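Local coordinates for C2 domain protein (Ramazzottius varieornatus, PDB 7DF2) that binds calcium ions and is a C2 domain protein found specifically in tardigrades, at residues D134-L138 against N139-I143; A158-E161 against K162-Q165. All coordinates share one frame; numbering follows the deposited sequence.

Contact 1. Residues D134-L138 against N139-I143. With CA (calcium ion), chain C; CA (calcium ion), chain D.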
ATOM      1  N   ASP A 134     -13.559   7.594  -3.806  1.00 18.11           N
ATOM      2  CA  ASP A 134     -14.979   7.302  -3.928  1.00 17.58           C
ATOM      3  C   ASP A 134     -15.367   7.527  -5.383  1.00 18.58           C
ATOM      4  O   ASP A 134     -15.133   8.610  -5.929  1.00 19.64           O
ATOM      5  CB  ASP A 134     -15.789   8.213  -3.000  1.00 19.35           C
ATOM      6  CG  ASP A 134     -17.253   8.298  -3.397  1.00 19.46           C
ATOM      7  OD1 ASP A 134     -17.890   7.242  -3.492  1.00 18.84           O
ATOM      8  OD2 ASP A 134     -17.769   9.416  -3.622  1.00 18.71           O
ATOM      9  N   LYS A 135     -15.934   6.505  -6.020  0.52 18.48           N
ATOM     10  CA  LYS A 135     -16.374   6.666  -7.398  0.52 19.51           C
ATOM     11  C   LYS A 135     -17.627   7.529  -7.446  0.52 21.02           C
ATOM     12  O   LYS A 135     -18.585   7.295  -6.700  0.52 19.85           O
ATOM     13  CB  LYS A 135     -16.652   5.307  -8.035  0.52 20.40           C
ATOM     14  CG  LYS A 135     -15.418   4.456  -8.230  0.52 24.07           C
ATOM     15  CD  LYS A 135     -15.780   3.140  -8.897  0.52 25.86           C
ATOM     16  CE  LYS A 135     -16.762   2.352  -8.046  0.52 28.72           C
ATOM     17  NZ  LYS A 135     -16.122   1.865  -6.795  0.52 23.98           N
ATOM     18  N   ASP A 136     -17.615   8.525  -8.324  1.00 20.35           N
ATOM     19  CA  ASP A 136     -18.774   9.363  -8.621  1.00 21.09           C
ATOM     20  C   ASP A 136     -19.013   9.254 -10.124  1.00 21.46           C
ATOM     21  O   ASP A 136     -18.737  10.194 -10.879  1.00 23.47           O
ATOM     22  CB  ASP A 136     -18.539  10.838  -8.199  1.00 22.20           C
ATOM     23  CG  ASP A 136     -18.641  11.052  -6.699  1.00 21.25           C
ATOM     24  OD1 ASP A 136     -19.276  10.233  -6.015  1.00 22.15           O
ATOM     25  OD2 ASP A 136     -18.098  12.072  -6.212  1.00 21.78           O
ATOM     26  N   GLY A 137     -19.478   8.088 -10.557  1.00 29.24           N
ATOM     27  CA  GLY A 137     -19.588   7.810 -11.979  1.00 26.32           C
ATOM     28  C   GLY A 137     -18.238   7.899 -12.656  1.00 24.63           C
ATOM     29  O   GLY A 137     -17.290   7.194 -12.298  1.00 27.18           O
ATOM     30  N   LEU A 138     -18.127   8.797 -13.640  1.00 22.93           N
ATOM     31  CA  LEU A 138     -16.878   8.980 -14.366  1.00 25.44           C
ATOM     32  C   LEU A 138     -15.832   9.740 -13.574  1.00 27.65           C
ATOM     33  O   LEU A 138     -14.687   9.820 -14.024  1.00 30.40           O
ATOM     34  CB  LEU A 138     -17.131   9.734 -15.673  1.00 28.32           C
ATOM     35  CG  LEU A 138     -18.098   9.056 -16.640  1.00 30.30           C
ATOM     36  CD1 LEU A 138     -18.277   9.934 -17.871  1.00 37.17           C
ATOM     37  CD2 LEU A 138     -17.566   7.696 -17.015  1.00 38.18           C
ATOM     38  N   ASN A 139     -16.190  10.310 -12.427  1.00 27.31           N
ATOM     39  CA  ASN A 139     -15.303  11.201 -11.697  1.00 24.59           C
ATOM     40  C   ASN A 139     -14.885  10.573 -10.376  1.00 27.57           C
ATOM     41  O   ASN A 139     -15.634   9.800  -9.772  1.00 31.68           O
ATOM     42  CB  ASN A 139     -15.985  12.546 -11.466  1.00 26.63           C
ATOM     43  CG  ASN A 139     -16.343  13.233 -12.772  1.00 27.51           C
ATOM     44  OD1 ASN A 139     -17.503  13.538 -13.024  1.00 29.86           O
ATOM     45  ND2 ASN A 139     -15.341  13.440 -13.628  1.00 27.26           N
ATOM     46  N   ASP A 140     -13.663  10.885  -9.965  1.00 24.95           N
ATOM     47  CA  ASP A 140     -13.081  10.392  -8.726  1.00 25.59           C
ATOM     48  C   ASP A 140     -13.278  11.429  -7.634  1.00 22.86           C
ATOM     49  O   ASP A 140     -13.186  12.630  -7.885  1.00 26.19           O
ATOM     50  CB  ASP A 140     -11.583  10.123  -8.884  1.00 28.14           C
ATOM     51  CG  ASP A 140     -11.285   8.930  -9.760  1.00 42.78           C
ATOM     52  OD1 ASP A 140     -12.232   8.218 -10.152  1.00 31.37           O
ATOM     53  OD2 ASP A 140     -10.092   8.705 -10.049  1.00 43.26           O
ATOM     54  N   ASP A 141     -13.511  10.955  -6.419  1.00 18.70           N
ATOM     55  CA  ASP A 141     -13.713  11.788  -5.233  1.00 19.08           C
ATOM     56  C   ASP A 141     -12.704  11.256  -4.218  1.00 19.62           C
ATOM     57  O   ASP A 141     -12.925  10.191  -3.640  1.00 21.68           O
ATOM     58  CB  ASP A 141     -15.165  11.652  -4.760  1.00 23.61           C
ATOM     59  CG  ASP A 141     -15.504  12.482  -3.539  1.00 23.61           C
ATOM     60  OD1 ASP A 141     -14.605  12.915  -2.788  1.00 24.24           O
ATOM     61  OD2 ASP A 141     -16.720  12.669  -3.315  1.00 21.64           O
ATOM     62  N   LYS A 142     -11.588  11.963  -4.025  1.00 18.85           N
ATOM     63  CA  LYS A 142     -10.475  11.384  -3.271  1.00 15.85           C
ATOM     64  C   LYS A 142     -10.837  11.152  -1.806  1.00 18.93           C
ATOM     65  O   LYS A 142     -11.361  12.046  -1.122  1.00 19.16           O
ATOM     66  CB  LYS A 142      -9.239  12.281  -3.375  1.00 18.05           C
ATOM     67  CG  LYS A 142      -8.047  11.809  -2.535  1.00 20.97           C
ATOM     68  CD  LYS A 142      -6.962  12.894  -2.478  1.00 23.91           C
ATOM     69  CE  LYS A 142      -5.713  12.388  -1.782  1.00 27.77           C
ATOM     70  NZ  LYS A 142      -4.654  13.442  -1.778  1.00 30.93           N
ATOM     71  N   ILE A 143     -10.588   9.928  -1.334  1.00 16.97           N
ATOM     72  CA  ILE A 143     -10.685   9.631   0.088  1.00 14.62           C
ATOM     73  C   ILE A 143      -9.338   9.963   0.705  1.00 19.52           C
ATOM     74  O   ILE A 143      -9.237  10.907   1.496  1.00 20.69           O
ATOM     75  CB  ILE A 143     -11.130   8.180   0.344  1.00 18.71           C
ATOM     76  CG1 ILE A 143     -12.569   8.029  -0.145  1.00 19.43           C
ATOM     77  CG2 ILE A 143     -11.077   7.850   1.829  1.00 20.25           C
ATOM     78  CD1 ILE A 143     -12.998   6.621  -0.323  1.00 19.67           C
TER
HETATM   79 CA    CA C 301     -18.814  11.488  -3.879  1.00 19.47          CA
HETATM   80 CA    CA D 302     -19.773   8.092  -4.822  1.00 19.08          CA
HETATM   81  O   HOH W   1     -19.610  12.871 -11.525  1.00 33.53           O
HETATM   82  O   HOH W   2     -20.104  13.491  -4.154  1.00 22.89           O
HETATM   83  O   HOH W   3     -21.730   8.239  -6.228  1.00 21.90           O

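Contact 2. Residues A158-E161 against K162-Q165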
ATOM      1  N   ALA A 158      13.544 -11.989   6.503  1.00 30.85           N
ATOM      2  CA  ALA A 158      13.755 -13.303   7.088  1.00 35.72           C
ATOM      3  C   ALA A 158      14.552 -14.200   6.137  1.00 30.98           C
ATOM      4  O   ALA A 158      14.765 -13.883   4.961  1.00 31.49           O
ATOM      5  CB  ALA A 158      12.416 -13.944   7.439  1.00 30.95           C
ATOM      6  N   GLU A 159      14.982 -15.354   6.663  1.00 38.24           N
ATOM      7  CA  GLU A 159      15.855 -16.247   5.900  1.00 41.58           C
ATOM      8  C   GLU A 159      15.166 -16.800   4.661  1.00 34.42           C
ATOM      9  O   GLU A 159      15.808 -16.999   3.621  1.00 33.07           O
ATOM     10  CB  GLU A 159      16.340 -17.404   6.779  1.00 46.11           C
ATOM     11  CG  GLU A 159      17.792 -17.299   7.203  1.00 64.84           C
ATOM     12  CD  GLU A 159      18.033 -16.128   8.129  1.00 78.96           C
ATOM     13  OE1 GLU A 159      17.292 -16.000   9.128  1.00 79.97           O
ATOM     14  OE2 GLU A 159      18.957 -15.335   7.852  1.00 82.73           O
ATOM     15  N   ASN A 160      13.872 -17.090   4.754  1.00 30.85           N
ATOM     16  CA  ASN A 160      13.147 -17.666   3.633  1.00 25.11           C
ATOM     17  C   ASN A 160      11.655 -17.506   3.888  1.00 24.33           C
ATOM     18  O   ASN A 160      11.232 -17.071   4.966  1.00 29.67           O
ATOM     19  CB  ASN A 160      13.519 -19.145   3.424  1.00 28.90           C
ATOM     20  CG  ASN A 160      13.223 -20.004   4.642  1.00 38.23           C
ATOM     21  OD1 ASN A 160      12.073 -20.132   5.068  1.00 36.61           O
ATOM     22  ND2 ASN A 160      14.263 -20.613   5.202  1.00 45.36           N
ATOM     23  N   GLU A 161      10.861 -17.900   2.886  1.00 28.26           N
ATOM     24  CA  GLU A 161       9.407 -17.743   2.952  1.00 27.38           C
ATOM     25  C   GLU A 161       8.809 -18.492   4.133  1.00 31.55           C
ATOM     26  O   GLU A 161       7.864 -18.014   4.768  1.00 29.83           O
ATOM     27  CB  GLU A 161       8.760 -18.231   1.653  1.00 30.13           C
ATOM     28  CG  GLU A 161       7.265 -17.901   1.520  1.00 29.12           C
ATOM     29  CD  GLU A 161       6.335 -18.904   2.226  1.00 42.35           C
ATOM     30  OE1 GLU A 161       5.226 -18.496   2.635  1.00 31.66           O
ATOM     31  OE2 GLU A 161       6.698 -20.094   2.378  1.00 32.28           O
ATOM     32  N   LYS A 162       9.332 -19.676   4.437  1.00 31.55           N
ATOM     33  CA  LYS A 162       8.645 -20.518   5.407  1.00 33.27           C
ATOM     34  C   LYS A 162       8.791 -19.988   6.823  1.00 31.42           C
ATOM     35  O   LYS A 162       7.918 -20.230   7.662  1.00 31.77           O
ATOM     36  CB  LYS A 162       9.153 -21.955   5.303  1.00 31.87           C
ATOM     37  CG  LYS A 162       8.595 -22.683   4.088  1.00 32.02           C
ATOM     38  CD  LYS A 162       8.193 -24.121   4.407  1.00 55.53           C
ATOM     39  CE  LYS A 162       6.781 -24.434   3.900  1.00 60.06           C
ATOM     40  NZ  LYS A 162       6.207 -25.682   4.497  1.00 58.39           N
ATOM     41  N   VAL A 163       9.866 -19.254   7.110  1.00 27.06           N
ATOM     42  CA  VAL A 163      10.095 -18.718   8.445  1.00 29.88           C
ATOM     43  C   VAL A 163       9.729 -17.241   8.565  1.00 33.63           C
ATOM     44  O   VAL A 163       9.802 -16.684   9.671  1.00 35.32           O
ATOM     45  CB  VAL A 163      11.561 -18.940   8.874  1.00 36.07           C
ATOM     46  CG1 VAL A 163      11.878 -20.432   8.915  1.00 35.29           C
ATOM     47  CG2 VAL A 163      12.514 -18.215   7.934  1.00 36.56           C
ATOM     48  N   ALA A 164       9.335 -16.592   7.470  1.00 28.01           N
ATOM     49  CA  ALA A 164       9.054 -15.162   7.506  1.00 28.03           C
ATOM     50  C   ALA A 164       7.757 -14.887   8.257  1.00 28.91           C
ATOM     51  O   ALA A 164       6.727 -15.504   7.973  1.00 31.35           O
ATOM     52  CB  ALA A 164       8.964 -14.608   6.086  1.00 24.16           C
ATOM     53  N   GLN A 165       7.801 -13.941   9.197  1.00 26.59           N
ATOM     54  CA  GLN A 165       6.666 -13.623  10.052  1.00 27.82           C
ATOM     55  C   GLN A 165       6.005 -12.330   9.590  1.00 25.47           C
ATOM     56  O   GLN A 165       6.689 -11.371   9.239  1.00 27.36           O
ATOM     57  CB  GLN A 165       7.102 -13.467  11.511  1.00 31.34           C
ATOM     58  CG  GLN A 165       7.643 -14.738  12.161  1.00 39.08           C
ATOM     59  CD  GLN A 165       6.682 -15.899  12.046  1.00 44.51           C
ATOM     60  OE1 GLN A 165       5.565 -15.847  12.559  1.00 55.58           O
ATOM     61  NE2 GLN A 165       7.112 -16.962  11.365  1.00 37.33           N
TER

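Contact 1. Residues D134-L138 against N139-I143
Asp134 and Asp141 face each other as a hydrogen-bonded antiparallel pair, and beyond their backbones both carboxylates reach the same calcium ion. This is the end of the hairpin of strands 121-136 and 139-150. Asp134 N gives a nearly straight bond of 2.7 Å to Asp141 O, and Asp136 N bonds Asn139 O at 2.8 Å. Beyond them, Asp136 to Asn139 form a type II' turn closed by that last pair, with Gly137 in its positive-phi position.

Asp134, Asp136 and Asp141 lie on the packed side. In Asp141 CG is anti to the backbone N (chi1 -179°), which carries OD2 to 2.5 Å from the calcium of chain C. Asp136 grips that ion with both OD1 and OD2, its carboxylate plane 61° from that of Asp141, while Asp134 OD2 binds it at 2.3 Å. Asp134 also chelates the calcium of chain D through OD1 and OD2; Asp136 OD1 is shared with that ion, and Lys135 O binds it at 2.4 Å. From the loop between strands 41-51 and 70-77, Cys62 O joins the first site, Asp69 the second, and Asp63 serves both, an arrangement consistent with the calcium-binding loops of C2 domains.

The turn is looser and faces solvent: Leu138 and Asn139 are exposed, and one water bridges Asp136 O and Asn139 OD1, 2.7 Å from the latter.

Aspartate suits these places because its short arm brings two oxygens to an ion beside the backbone. The carboxylates approach closely, a repulsion the calcium ions probably offset.

Contact 2. Residues A158-E161 against K162-Q165
Asn160 reaches forward along the chain to Lys162 and Val163, and its OD1 accepts from both backbone N-H groups. The bond from Val163 N to Asn160 OD1 is 3.1 Å long, with the donor tilted 31° from the side-chain carbonyl plane. The bond from Lys162 N to Asn160 OD1 is shorter, 2.8 Å, but strongly bent and weak. The amide can do this because CG sits between the backbone N and the carbonyl carbon (chi1 59°), which swings OD1 over the start of the turn.

Val163 N has a second, weak acceptor in Asn160 O at 3.4 Å, and Ala164 N makes a weak bond to Glu161 O. Two type I turns thus overlap, the first opened by an Asx turn at Asn160, within the loop between strands 139-150 and 170-173. With a leucine in place of Asn160, Val163 N would probably keep the weak bond to the backbone O of that residue but lose its better acceptor, and Lys162 N would lose OD1, setting the turn free to shift.

Val163 also lays CG2 against Asn160, 3.5 Å from OD1, the two side chains crossing at about a right angle. Its own carbonyl is used: Gln165 NE2 donates to Val163 O at 3.2 Å, from above the carbonyl plane but with the acceptor close to the plane of the glutamine amide. Small residues suit the inner side, where Ala158 CB packs 3.8 Å from Ala164 CB. Arg187 of strand 181-190 takes two groups of this loop, forming a salt bridge with Glu161 OE1 and a hydrogen bond with Ala164 O. Two residues further along that strand, Tyr189 is touched by the side chains of Glu161 and Ala164.

Overall arrangement
Followed from the N terminus, the chain runs through strand 41-51 and then a loop that supplies Cys62, Asp63 and Asp69 before going on to strand 121-136. Contact 1 closes the hairpin from this strand to strand 139-150, at the calcium end of the sheet that also holds strands 70-77 and 96-100. Strand 139-150 then carries the chain on, and contact 2 folds part of the following loop upon itself before strand 170-173; it ties that loop to strand 181-190 of the four-stranded sheet. The two contacts follow in series, neither nested nor crossed. The centres of contact 1 and contact 2 are about 39 Å apart, on opposite sides of the chain's centre, and the contacts do not touch.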